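Local coordinates for Blr3880 protein (Bradyrhizobium japonicum, PDB 2OOD) that probably catalyses the hydrolytic deamination of guanine to xanthine and ammonia, using one zinc ion bound in each subunit, at residues T133-F138 with M158-G163; R198-I203 with D228-T233. One frame throughout, in Å; residues are numbered along the deposited sequence.

Contact 1: residues T133-F138 with M158-G163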
# COMPACT_ATOMS: atom_id res chain seq x y z
N THR A 133 -2.60 18.52 8.16
CA THR A 133 -2.93 19.91 8.44
C THR A 133 -1.80 20.85 8.03
O THR A 133 -2.02 22.05 7.84
CB THR A 133 -3.23 20.12 9.93
OG1 THR A 133 -2.12 19.67 10.71
CG2 THR A 133 -4.46 19.35 10.32
N THR A 134 -0.58 20.32 7.89
CA THR A 134 0.59 21.11 7.51
C THR A 134 1.40 20.36 6.45
O THR A 134 1.59 19.15 6.56
CB THR A 134 1.50 21.40 8.72
OG1 THR A 134 0.75 22.07 9.74
CG2 THR A 134 2.68 22.25 8.31
N CYS A 135 1.88 21.08 5.44
CA CYS A 135 2.66 20.45 4.38
C CYS A 135 3.68 21.38 3.73
O CYS A 135 3.51 22.60 3.72
CB CYS A 135 1.72 19.91 3.29
SG CYS A 135 0.96 21.21 2.27
N GLN A 136 4.75 20.80 3.22
CA GLN A 136 5.78 21.55 2.52
C GLN A 136 5.53 21.19 1.06
O GLN A 136 5.84 20.08 0.63
CB GLN A 136 7.17 21.10 2.95
CG GLN A 136 8.30 21.78 2.21
CD GLN A 136 9.63 21.56 2.86
OE1 GLN A 136 9.98 20.43 3.19
NE2 GLN A 136 10.40 22.63 3.04
N ALA A 137 4.97 22.13 0.31
CA ALA A 137 4.61 21.87 -1.07
C ALA A 137 5.44 22.43 -2.21
O ALA A 137 5.93 23.56 -2.17
CB ALA A 137 3.17 22.28 -1.29
N PHE A 138 5.59 21.61 -3.24
CA PHE A 138 6.28 22.01 -4.45
C PHE A 138 5.16 22.55 -5.34
O PHE A 138 4.02 22.08 -5.26
CB PHE A 138 6.92 20.80 -5.12
CG PHE A 138 8.21 20.38 -4.50
CD1 PHE A 138 9.41 20.97 -4.89
CD2 PHE A 138 8.24 19.43 -3.48
CE1 PHE A 138 10.62 20.62 -4.28
CE2 PHE A 138 9.44 19.07 -2.87
CZ PHE A 138 10.63 19.67 -3.26
N MSE A 158 -4.02 27.73 7.63
CA MSE A 158 -3.19 26.56 7.86
C MSE A 158 -1.73 26.92 7.72
O MSE A 158 -1.38 27.77 6.89
CB MSE A 158 -3.52 25.48 6.83
CG MSE A 158 -4.96 25.04 6.84
SE MSE A 158 -5.30 23.81 5.35
CE MSE A 158 -5.61 25.11 3.93
N ARG A 159 -0.87 26.31 8.52
CA ARG A 159 0.55 26.58 8.41
C ARG A 159 1.02 25.75 7.22
O ARG A 159 0.76 24.55 7.15
CB ARG A 159 1.31 26.16 9.67
CG ARG A 159 2.79 26.46 9.58
CD ARG A 159 3.44 26.45 10.94
NE ARG A 159 3.03 27.59 11.75
CZ ARG A 159 3.25 28.87 11.42
NH1 ARG A 159 3.86 29.17 10.28
NH2 ARG A 159 2.85 29.84 12.23
N VAL A 160 1.69 26.41 6.28
CA VAL A 160 2.14 25.76 5.08
C VAL A 160 3.48 26.30 4.59
O VAL A 160 3.71 27.51 4.63
CB VAL A 160 1.10 25.94 3.95
CG1 VAL A 160 1.67 25.49 2.63
CG2 VAL A 160 -0.16 25.15 4.28
N ILE A 161 4.35 25.40 4.13
CA ILE A 161 5.66 25.77 3.59
C ILE A 161 5.56 25.61 2.08
O ILE A 161 5.18 24.55 1.60
CB ILE A 161 6.80 24.82 4.04
CG1 ILE A 161 6.68 24.45 5.52
CG2 ILE A 161 8.15 25.50 3.83
CD1 ILE A 161 7.09 25.55 6.45
N ALA A 162 5.88 26.65 1.33
CA ALA A 162 5.82 26.55 -0.13
C ALA A 162 6.65 27.62 -0.82
O ALA A 162 7.23 28.49 -0.17
CB ALA A 162 4.37 26.63 -0.59
N GLY A 163 6.72 27.56 -2.14
CA GLY A 163 7.49 28.54 -2.88
C GLY A 163 7.56 28.26 -4.36
O GLY A 163 7.18 27.18 -4.82
O HOH W 1 -2.27 24.11 9.76
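The peptide groups of C135 and A137 meet those of I161 through two backbone hydrogen bonds. I161 N donates to C135 O at 3.0 Å, from a point tilted 19° out of the carbonyl plane. I161 O then takes the N-H of A137 at 2.8 Å, with the donor nearly in line with the C=O bond. Q136 CA-H also approaches I161 O. On one face of this backbone pair lie the side chains of Q136 and I161. The extended Q136 chain crosses I161 at a slant, with Q136 CG 3.9 Å from I161 CB. C135, A137, V160 and A162 occupy the other face, where V160 CG1 sits 3.6 Å from C135 O. Strands 132-138 and 160-166 are parallel neighbours in the TIM barrel of the amidohydrolase family. Helix 143-156 links them as a beta-alpha-beta unit. Q136 and I161 point to the barrel interior, where they touch N232 and W230 respectively. Toward the start of the pair a water bridges T133 O and R159 N. It donates to T133 O at 2.8 Å and accepts from R159 N at 2.9 Å. T134 and R159 run side by side there. T134 CG2, anti to the backbone N, lies against R159 O. The R159 chain bends at its third torsion (-70°), and its NE forms a salt bridge with E403.

Contact 2: residues R198-I203 with D228-T233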
# COMPACT_ATOMS: atom_id res chain seq x y z
N ARG A 198 0.28 32.18 8.96
CA ARG A 198 1.00 30.93 9.18
C ARG A 198 1.76 30.48 7.93
O ARG A 198 2.25 29.35 7.89
CB ARG A 198 0.03 29.82 9.62
CG ARG A 198 -0.76 30.14 10.88
CD ARG A 198 -1.75 29.03 11.22
NE ARG A 198 -1.12 27.91 11.92
CZ ARG A 198 -1.69 26.72 12.07
NH1 ARG A 198 -2.89 26.50 11.56
NH2 ARG A 198 -1.06 25.75 12.73
N ASN A 199 1.86 31.34 6.93
CA ASN A 199 2.58 31.01 5.70
C ASN A 199 4.10 31.14 5.84
O ASN A 199 4.60 32.13 6.37
CB ASN A 199 2.13 31.91 4.54
CG ASN A 199 0.72 31.61 4.07
OD1 ASN A 199 0.33 30.45 3.92
ND2 ASN A 199 -0.06 32.65 3.82
N LEU A 200 4.84 30.13 5.36
CA LEU A 200 6.30 30.12 5.41
C LEU A 200 6.82 29.85 4.00
O LEU A 200 6.32 28.97 3.31
CB LEU A 200 6.78 29.03 6.37
CG LEU A 200 6.32 29.20 7.82
CD1 LEU A 200 6.72 28.01 8.64
CD2 LEU A 200 6.93 30.47 8.39
N TYR A 201 7.82 30.62 3.58
CA TYR A 201 8.36 30.46 2.23
C TYR A 201 9.61 29.59 2.12
O TYR A 201 10.50 29.64 2.97
CB TYR A 201 8.69 31.83 1.64
CG TYR A 201 8.89 31.79 0.15
CD1 TYR A 201 7.81 31.84 -0.72
CD2 TYR A 201 10.15 31.65 -0.40
CE1 TYR A 201 7.97 31.74 -2.10
CE2 TYR A 201 10.33 31.55 -1.78
CZ TYR A 201 9.24 31.60 -2.62
OH TYR A 201 9.40 31.46 -3.99
N ALA A 202 9.70 28.80 1.05
CA ALA A 202 10.85 27.94 0.85
C ALA A 202 11.46 28.15 -0.53
O ALA A 202 10.79 27.99 -1.54
CB ALA A 202 10.45 26.48 1.01
N ILE A 203 12.74 28.55 -0.55
CA ILE A 203 13.46 28.75 -1.80
C ILE A 203 13.37 27.37 -2.42
O ILE A 203 13.76 26.39 -1.79
CB ILE A 203 14.95 29.06 -1.56
CG1 ILE A 203 15.10 30.19 -0.52
CG2 ILE A 203 15.62 29.44 -2.87
CD1 ILE A 203 14.64 31.52 -1.01
N ASP A 228 15.86 33.64 6.94
CA ASP A 228 14.75 32.97 7.62
C ASP A 228 13.99 32.00 6.74
O ASP A 228 13.26 31.14 7.24
CB ASP A 228 13.77 34.01 8.19
CG ASP A 228 12.88 33.45 9.28
OD1 ASP A 228 13.42 33.05 10.34
OD2 ASP A 228 11.64 33.39 9.07
N CYS A 229 14.15 32.13 5.43
CA CYS A 229 13.46 31.25 4.49
C CYS A 229 13.99 29.82 4.46
O CYS A 229 15.17 29.58 4.69
CB CYS A 229 13.53 31.82 3.07
SG CYS A 229 12.39 33.15 2.71
N TRP A 230 13.09 28.89 4.17
CA TRP A 230 13.42 27.47 4.06
C TRP A 230 13.98 27.19 2.67
O TRP A 230 13.88 28.03 1.76
CB TRP A 230 12.16 26.62 4.24
CG TRP A 230 11.78 26.30 5.67
CD1 TRP A 230 11.77 25.06 6.23
CD2 TRP A 230 11.31 27.20 6.68
NE1 TRP A 230 11.33 25.14 7.53
CE2 TRP A 230 11.04 26.44 7.83
CE3 TRP A 230 11.10 28.59 6.73
CZ2 TRP A 230 10.56 27.01 9.01
CZ3 TRP A 230 10.62 29.15 7.91
CH2 TRP A 230 10.36 28.36 9.03
N VAL A 231 14.56 26.00 2.50
CA VAL A 231 15.09 25.55 1.21
C VAL A 231 14.50 24.16 1.02
O VAL A 231 14.64 23.29 1.88
CB VAL A 231 16.64 25.47 1.19
CG1 VAL A 231 17.12 25.15 -0.21
CG2 VAL A 231 17.24 26.78 1.66
N ASN A 232 13.82 23.95 -0.10
CA ASN A 232 13.16 22.68 -0.37
C ASN A 232 13.56 22.13 -1.74
O ASN A 232 13.48 22.84 -2.73
CB ASN A 232 11.64 22.90 -0.29
CG ASN A 232 10.84 21.65 -0.58
OD1 ASN A 232 11.17 20.56 -0.11
ND2 ASN A 232 9.75 21.81 -1.33
N THR A 233 14.00 20.88 -1.78
CA THR A 233 14.43 20.28 -3.05
C THR A 233 14.41 18.74 -3.04
O THR A 233 13.86 18.12 -2.13
CB THR A 233 15.87 20.76 -3.42
OG1 THR A 233 16.16 20.40 -4.77
CG2 THR A 233 16.90 20.13 -2.49
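L200 packs over one face of the W230 indole. Both methyls of L200 reach the six-membered ring, with L200 CD1 3.7 Å from W230 CH2 and L200 CD2 3.9 Å from W230 CZ3. The indole CG is anti to its own carbonyl carbon (chi1 -86°), which swings the ring back along the chain toward L200. Beside it, A202 CB meets W230 CB at 3.7 Å. W230 NE1 is hydrogen-bonded to L389 O, and the ring also touches I161. An alanine in place of W230 would probably open a gap beside L200 and I161, and would leave L389 O without the indole N-H it now accepts. I203 CG1 lies 3.4 Å from W230 O, and the I203 side chain packs on C219 and L222 of helix 213-225. C229 and Y201 make a sulfur-aromatic contact. C229 SG is 5.4 Å from the centre of the Y201 ring and comes at it obliquely. The phenol ring lies against helix 179-193, and its OH bonds to L164 N. Strands 199-205 and 230-234 are joined through helix 213-225, a beta-alpha-beta step of the TIM barrel. Their short segments diverge by 54°. Three backbone hydrogen bonds still tie them in parallel register. W230 N donates to Y201 O at 3.0 Å, in the carbonyl plane. W230 O accepts from I203 N, which is tilted 33° from that carbonyl's plane. N232 N reaches I203 O at 3.0 Å. Weaker CA-H contacts run from A202 to W230 O and from V231 to I203 O.

Going from the N terminus, the chain reaches strand 132-138 after the zinc ligands H79 and H81 on strand 70-81. It passes through helix 143-156, and contact 1 closes that loop at strand 160-166. Helix 179-193 then carries the chain to strand 199-205. Helix 213-225 follows, and contact 2 closes the second loop at strand 230-234. The two loops come in series and neither nest nor cross. The middle strands join them: L200 N probably bonds to V160 O, and A202 N to A162 O. Four successive barrel strands are thus side by side. Strand 230-234 ends at the zinc ligand H234. Inside the barrel, F138 packs against N232 and stacks with H81 and H234.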